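Local coordinates for Sensory/regulatory protein rpfC (Xanthomonas campestris pv. campestris, PDB 3M6M) that acts as a sensory histidine kinase whose receiver domain probably accepts a phosphoryl group in two-component signalling, at residues D[97-101]-D[102-106]; D[124-127]-D[128-132]. All coordinates share one frame; numbering follows the deposited sequence.

Interaction 1: D[97-101]-D[102-106]; sequences SADVT and PEAIR
Thr101 opens helix 102-110 at the N-cap position, and its backbone O is met by Ile105 N at 3.0 Å, with an N-H...O angle of 154°, and more weakly by Ala104 N at 2.8 Å, where the angle falls to 125°. The first of these is the regular helical bond; the second is bent, as its angle attests. The Thr101 side chain makes no capping bond. Its OG1 turns back into the loop instead and donates to Asp99 OD2 at 2.9 Å, nearly along the C-O axis of that oxygen. Thr101 N reaches the same OD2 at 3.2 Å, coming from above the carboxylate plane, which completes an Asx turn. Two donors of one residue thus grip a single carboxylate oxygen and limit rotation of the group. With CG of Asp99 anti to the backbone N (chi1 -171°), the carboxylate extends to the helix, where its OD1 lies 3.5 Å from Ala104 CB. This is the loop between strand 93-97 and helix 102-110 of a CheY-like receiver domain, beside the magnesium site. Asp99 itself stands about 9 Å from the metal but touches His67, one of the residues seen at that site. One step back, Ser97 OG donates to Asp99 O at 2.6 Å, in the carbonyl plane and on a lone pair, tying the strand end to the loop. On the helix side, the CD1 tip of Ile105 comes to 3.3 Å from Val100 O and only loosely approaches Val100 CG2, while its side chain also packs on Phe116 of strand 115-118. CG2 of Thr101 lies alongside the CB of Glu103, whose bent chain carries OE1 away from the loop, to a salt bridge with a basic side chain on the chain of another protein.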
ATOM      1  N   SER D  97     -31.629 -11.769 -20.106  1.00 55.60           N
ATOM      2  CA  SER D  97     -30.789 -12.449 -21.100  1.00 56.79           C
ATOM      3  C   SER D  97     -30.937 -13.966 -21.059  1.00 58.44           C
ATOM      4  O   SER D  97     -31.413 -14.531 -20.071  1.00 59.02           O
ATOM      5  CB  SER D  97     -29.312 -12.066 -20.942  1.00 56.77           C
ATOM      6  OG  SER D  97     -28.843 -12.360 -19.642  1.00 57.43           O
ATOM      7  N   ALA D  98     -30.534 -14.613 -22.152  1.00 59.72           N
ATOM      8  CA  ALA D  98     -30.389 -16.065 -22.193  1.00 61.68           C
ATOM      9  C   ALA D  98     -29.052 -16.455 -21.561  1.00 62.84           C
ATOM     10  O   ALA D  98     -28.816 -17.624 -21.249  1.00 64.39           O
ATOM     11  CB  ALA D  98     -30.477 -16.568 -23.620  1.00 62.51           C
ATOM     12  N   ASP D  99     -28.187 -15.456 -21.388  1.00 62.49           N
ATOM     13  CA  ASP D  99     -26.937 -15.591 -20.646  1.00 63.69           C
ATOM     14  C   ASP D  99     -27.243 -15.540 -19.153  1.00 63.70           C
ATOM     15  O   ASP D  99     -27.712 -14.521 -18.638  1.00 62.30           O
ATOM     16  CB  ASP D  99     -25.972 -14.461 -21.030  1.00 63.16           C
ATOM     17  CG  ASP D  99     -24.563 -14.657 -20.474  1.00 64.49           C
ATOM     18  OD1 ASP D  99     -23.712 -13.776 -20.715  1.00 64.14           O
ATOM     19  OD2 ASP D  99     -24.297 -15.678 -19.804  1.00 65.87           O
ATOM     20  N   VAL D 100     -26.977 -16.647 -18.467  1.00 65.70           N
ATOM     21  CA  VAL D 100     -27.264 -16.768 -17.040  1.00 66.38           C
ATOM     22  C   VAL D 100     -25.991 -17.150 -16.262  1.00 68.29           C
ATOM     23  O   VAL D 100     -26.052 -17.624 -15.122  1.00 69.50           O
ATOM     24  CB  VAL D 100     -28.459 -17.752 -16.792  1.00 67.14           C
ATOM     25  CG1 VAL D 100     -28.039 -19.216 -16.969  1.00 69.23           C
ATOM     26  CG2 VAL D 100     -29.108 -17.507 -15.427  1.00 67.42           C
ATOM     27  N   THR D 101     -24.840 -16.923 -16.892  1.00 68.98           N
ATOM     28  CA  THR D 101     -23.536 -17.193 -16.284  1.00 71.16           C
ATOM     29  C   THR D 101     -23.298 -16.219 -15.129  1.00 70.60           C
ATOM     30  O   THR D 101     -23.551 -15.020 -15.278  1.00 68.68           O
ATOM     31  CB  THR D 101     -22.394 -17.064 -17.328  1.00 72.06           C
ATOM     32  OG1 THR D 101     -22.749 -17.771 -18.522  1.00 72.36           O
ATOM     33  CG2 THR D 101     -21.080 -17.634 -16.792  1.00 75.07           C
ATOM     34  N   PRO D 102     -22.825 -16.732 -13.968  1.00 72.56           N
ATOM     35  CA  PRO D 102     -22.493 -15.891 -12.811  1.00 72.52           C
ATOM     36  C   PRO D 102     -21.550 -14.752 -13.187  1.00 71.89           C
ATOM     37  O   PRO D 102     -21.579 -13.690 -12.564  1.00 70.83           O
ATOM     38  CB  PRO D 102     -21.782 -16.863 -11.866  1.00 75.45           C
ATOM     39  CG  PRO D 102     -22.357 -18.183 -12.192  1.00 76.60           C
ATOM     40  CD  PRO D 102     -22.626 -18.165 -13.671  1.00 75.17           C
ATOM     41  N   GLU D 103     -20.727 -14.995 -14.203  1.00 72.79           N
ATOM     42  CA  GLU D 103     -19.827 -14.003 -14.769  1.00 72.61           C
ATOM     43  C   GLU D 103     -20.612 -12.760 -15.201  1.00 69.84           C
ATOM     44  O   GLU D 103     -20.242 -11.633 -14.860  1.00 69.16           O
ATOM     45  CB  GLU D 103     -19.091 -14.621 -15.962  1.00 74.23           C
ATOM     46  CG  GLU D 103     -17.682 -14.103 -16.207  1.00 76.08           C
ATOM     47  CD  GLU D 103     -16.710 -14.406 -15.077  1.00 79.04           C
ATOM     48  OE1 GLU D 103     -15.942 -13.494 -14.708  1.00 79.20           O
ATOM     49  OE2 GLU D 103     -16.707 -15.545 -14.562  1.00 81.21           O
ATOM     50  N   ALA D 104     -21.712 -12.982 -15.922  1.00 68.35           N
ATOM     51  CA  ALA D 104     -22.579 -11.902 -16.394  1.00 65.93           C
ATOM     52  C   ALA D 104     -23.477 -11.326 -15.295  1.00 64.79           C
ATOM     53  O   ALA D 104     -23.791 -10.131 -15.312  1.00 63.33           O
ATOM     54  CB  ALA D 104     -23.418 -12.371 -17.577  1.00 65.22           C
ATOM     55  N   ILE D 105     -23.892 -12.171 -14.351  1.00 65.61           N
ATOM     56  CA  ILE D 105     -24.741 -11.737 -13.235  1.00 65.08           C
ATOM     57  C   ILE D 105     -23.964 -10.831 -12.275  1.00 65.44           C
ATOM     58  O   ILE D 105     -24.495  -9.824 -11.801  1.00 64.46           O
ATOM     59  CB  ILE D 105     -25.365 -12.932 -12.459  1.00 66.37           C
ATOM     60  CG1 ILE D 105     -26.060 -13.902 -13.420  1.00 66.38           C
ATOM     61  CG2 ILE D 105     -26.363 -12.432 -11.414  1.00 65.99           C
ATOM     62  CD1 ILE D 105     -26.354 -15.272 -12.822  1.00 68.27           C
ATOM     63  N   ARG D 106     -22.709 -11.193 -12.004  1.00 67.09           N
ATOM     64  CA  ARG D 106     -21.824 -10.400 -11.150  1.00 67.86           C
ATOM     65  C   ARG D 106     -21.622  -8.992 -11.712  1.00 66.36           C
ATOM     66  O   ARG D 106     -21.757  -8.008 -10.985  1.00 65.86           O
ATOM     67  CB  ARG D 106     -20.475 -11.106 -10.967  1.00 70.31           C
ATOM     68  CG  ARG D 106     -19.490 -10.388 -10.050  1.00 71.59           C
ATOM     69  CD  ARG D 106     -18.196 -11.181  -9.913  1.00 74.46           C
ATOM     70  NE  ARG D 106     -17.158 -10.429  -9.208  1.00 75.81           N
ATOM     71  CZ  ARG D 106     -16.229  -9.681  -9.800  1.00 76.01           C
ATOM     72  NH1 ARG D 106     -16.189  -9.573 -11.122  1.00 74.90           N
ATOM     73  NH2 ARG D 106     -15.332  -9.038  -9.064  1.00 77.50           N
TER

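Interaction 2: D[124-127]-D[128-132]; sequences AKLL and DTLAD
Thr129 OG1 sits between two backbone carbonyls of the preceding turn, 2.6 Å from Lys125 O and 2.7 Å from Leu126 O. Its single proton has either oxygen to choose from, and the distances do not settle which one receives it. The hydroxyl gets there because chi1 of 42° places OG1 between the backbone N and the carbonyl carbon, folding it back over the previous turn, while CG2 comes within van der Waals range of Lys125 O. The main-chain bond from Thr129 N to Lys125 O is weak, at 3.4 Å. Three backbone bonds of the usual i to i+4 spacing carry the helix through: Asp128 N to Ala124 O, Leu130 N to Leu126 O and Ala131 N to Leu127 O.

The carboxylate of Asp128 lies alongside the same turn, with OD1 3.0 Å from Ala124 O. Both are acceptors, so the pair is close but unbonded and, if the acid is charged, probably mildly unfavourable. Lys125 NZ remains 6.6 Å from Asp128 OD2, too far for a salt bridge.

On the buried side the contact is apolar. Leu126 and Leu130, four residues apart, converge at an oblique angle, CG of the first 4.1 Å from CD1 of the second; CG of Leu130 also comes to 3.1 Å from Leu126 O, a tight approach from beyond the oxygen. Leu126 also touches Val121 and, on helix 24-35, Leu30 and Leu33, so this turn of the last helix of the receiver fold packs on helix 24-35, while Lys125, Leu126 and Thr129 all touch Leu117 of edge strand 115-118.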
ATOM      1  N   ALA D 124     -44.675 -14.915 -14.117  1.00 86.98           N
ATOM      2  CA  ALA D 124     -44.847 -14.898 -12.664  1.00 88.78           C
ATOM      3  C   ALA D 124     -43.644 -14.284 -11.946  1.00 87.29           C
ATOM      4  O   ALA D 124     -43.814 -13.472 -11.036  1.00 87.91           O
ATOM      5  CB  ALA D 124     -45.126 -16.303 -12.144  1.00 90.96           C
ATOM      6  N   LYS D 125     -42.438 -14.673 -12.361  1.00 85.68           N
ATOM      7  CA  LYS D 125     -41.198 -14.163 -11.763  1.00 84.46           C
ATOM      8  C   LYS D 125     -40.893 -12.713 -12.126  1.00 82.67           C
ATOM      9  O   LYS D 125     -40.270 -11.998 -11.343  1.00 82.23           O
ATOM     10  CB  LYS D 125     -40.001 -15.060 -12.111  1.00 83.59           C
ATOM     11  CG  LYS D 125     -39.394 -15.803 -10.919  1.00 85.14           C
ATOM     12  CD  LYS D 125     -40.321 -16.885 -10.365  1.00 88.07           C
ATOM     13  CE  LYS D 125     -39.784 -17.463  -9.064  1.00 89.65           C
ATOM     14  NZ  LYS D 125     -40.729 -18.446  -8.468  1.00 92.50           N
ATOM     15  N   LEU D 126     -41.328 -12.288 -13.310  1.00 81.94           N
ATOM     16  CA  LEU D 126     -41.134 -10.910 -13.748  1.00 80.59           C
ATOM     17  C   LEU D 126     -42.052  -9.956 -12.983  1.00 82.07           C
ATOM     18  O   LEU D 126     -41.589  -8.955 -12.435  1.00 81.44           O
ATOM     19  CB  LEU D 126     -41.349 -10.778 -15.263  1.00 79.68           C
ATOM     20  CG  LEU D 126     -41.062  -9.431 -15.941  1.00 78.18           C
ATOM     21  CD1 LEU D 126     -39.585  -9.064 -15.878  1.00 76.41           C
ATOM     22  CD2 LEU D 126     -41.538  -9.444 -17.385  1.00 78.02           C
ATOM     23  N   LEU D 127     -43.343 -10.283 -12.936  1.00 84.32           N
ATOM     24  CA  LEU D 127     -44.349  -9.430 -12.294  1.00 86.34           C
ATOM     25  C   LEU D 127     -44.180  -9.316 -10.778  1.00 87.72           C
ATOM     26  O   LEU D 127     -44.476  -8.269 -10.199  1.00 88.54           O
ATOM     27  CB  LEU D 127     -45.765  -9.904 -12.642  1.00 88.65           C
ATOM     28  CG  LEU D 127     -46.252  -9.689 -14.080  1.00 88.15           C
ATOM     29  CD1 LEU D 127     -47.447 -10.583 -14.385  1.00 90.53           C
ATOM     30  CD2 LEU D 127     -46.586  -8.226 -14.355  1.00 87.95           C
ATOM     31  N   ASP D 128     -43.708 -10.389 -10.146  1.00 88.30           N
ATOM     32  CA  ASP D 128     -43.452 -10.396  -8.703  1.00 89.88           C
ATOM     33  C   ASP D 128     -42.240  -9.546  -8.326  1.00 88.18           C
ATOM     34  O   ASP D 128     -42.239  -8.885  -7.284  1.00 89.34           O
ATOM     35  CB  ASP D 128     -43.276 -11.828  -8.186  1.00 91.14           C
ATOM     36  CG  ASP D 128     -44.599 -12.563  -8.025  1.00 94.04           C
ATOM     37  OD1 ASP D 128     -45.524 -12.339  -8.836  1.00 94.39           O
ATOM     38  OD2 ASP D 128     -44.710 -13.373  -7.082  1.00 96.31           O
ATOM     39  N   THR D 129     -41.215  -9.570  -9.175  1.00 85.74           N
ATOM     40  CA  THR D 129     -40.015  -8.757  -8.971  1.00 84.18           C
ATOM     41  C   THR D 129     -40.277  -7.280  -9.260  1.00 83.57           C
ATOM     42  O   THR D 129     -39.671  -6.407  -8.635  1.00 83.28           O
ATOM     43  CB  THR D 129     -38.826  -9.251  -9.820  1.00 82.08           C
ATOM     44  OG1 THR D 129     -39.283  -9.588 -11.135  1.00 81.53           O
ATOM     45  CG2 THR D 129     -38.183 -10.477  -9.184  1.00 82.94           C
ATOM     46  N   LEU D 130     -41.180  -7.009 -10.204  1.00 83.66           N
ATOM     47  CA  LEU D 130     -41.592  -5.639 -10.516  1.00 83.70           C
ATOM     48  C   LEU D 130     -42.436  -5.045  -9.389  1.00 86.31           C
ATOM     49  O   LEU D 130     -42.343  -3.849  -9.105  1.00 86.44           O
ATOM     50  CB  LEU D 130     -42.357  -5.573 -11.845  1.00 83.44           C
ATOM     51  CG  LEU D 130     -41.618  -5.890 -13.154  1.00 81.16           C
ATOM     52  CD1 LEU D 130     -42.596  -5.951 -14.319  1.00 81.67           C
ATOM     53  CD2 LEU D 130     -40.490  -4.904 -13.444  1.00 79.15           C
ATOM     54  N   ALA D 131     -43.248  -5.890  -8.753  1.00 88.66           N
ATOM     55  CA  ALA D 131     -44.075  -5.490  -7.612  1.00 91.72           C
ATOM     56  C   ALA D 131     -43.234  -5.165  -6.375  1.00 92.08           C
ATOM     57  O   ALA D 131     -43.621  -4.327  -5.559  1.00 93.93           O
ATOM     58  CB  ALA D 131     -45.101  -6.571  -7.292  1.00 94.22           C
ATOM     59  N   ASP D 132     -42.088  -5.833  -6.249  1.00 90.62           N
ATOM     60  CA  ASP D 132     -41.142  -5.592  -5.157  1.00 90.98           C
ATOM     61  C   ASP D 132     -40.458  -4.225  -5.252  1.00 89.66           C
ATOM     62  O   ASP D 132     -39.998  -3.687  -4.243  1.00 90.64           O
ATOM     63  CB  ASP D 132     -40.080  -6.699  -5.108  1.00 89.87           C
ATOM     64  CG  ASP D 132     -40.569  -7.963  -4.409  1.00 92.32           C
ATOM     65  OD1 ASP D 132     -41.796  -8.134  -4.234  1.00 94.60           O
ATOM     66  OD2 ASP D 132     -39.715  -8.796  -4.036  1.00 92.23           O
TER

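In the fold
Following the chain from its N terminus, interaction 1 comes first, joining the end of strand 93-97 through its loop to the start of helix 102-110. The chain then runs along that helix, through edge strand 115-118 and into helix 123-133, whose successive turns form interaction 2. In each, the two segments follow one another directly, so neither closes a long loop; they stand in series and neither nest nor cross. The centres of interactions 1 and 2 are about 19 Å apart. Strand 115-118 is the common neighbour: Ser97 and Ile105 meet its Phe116, whereas Lys125, Leu126 and Thr129 meet its Leu117. Interaction 1 adjoins the magnesium-site end of the sheet; interaction 2 lies within the last helix.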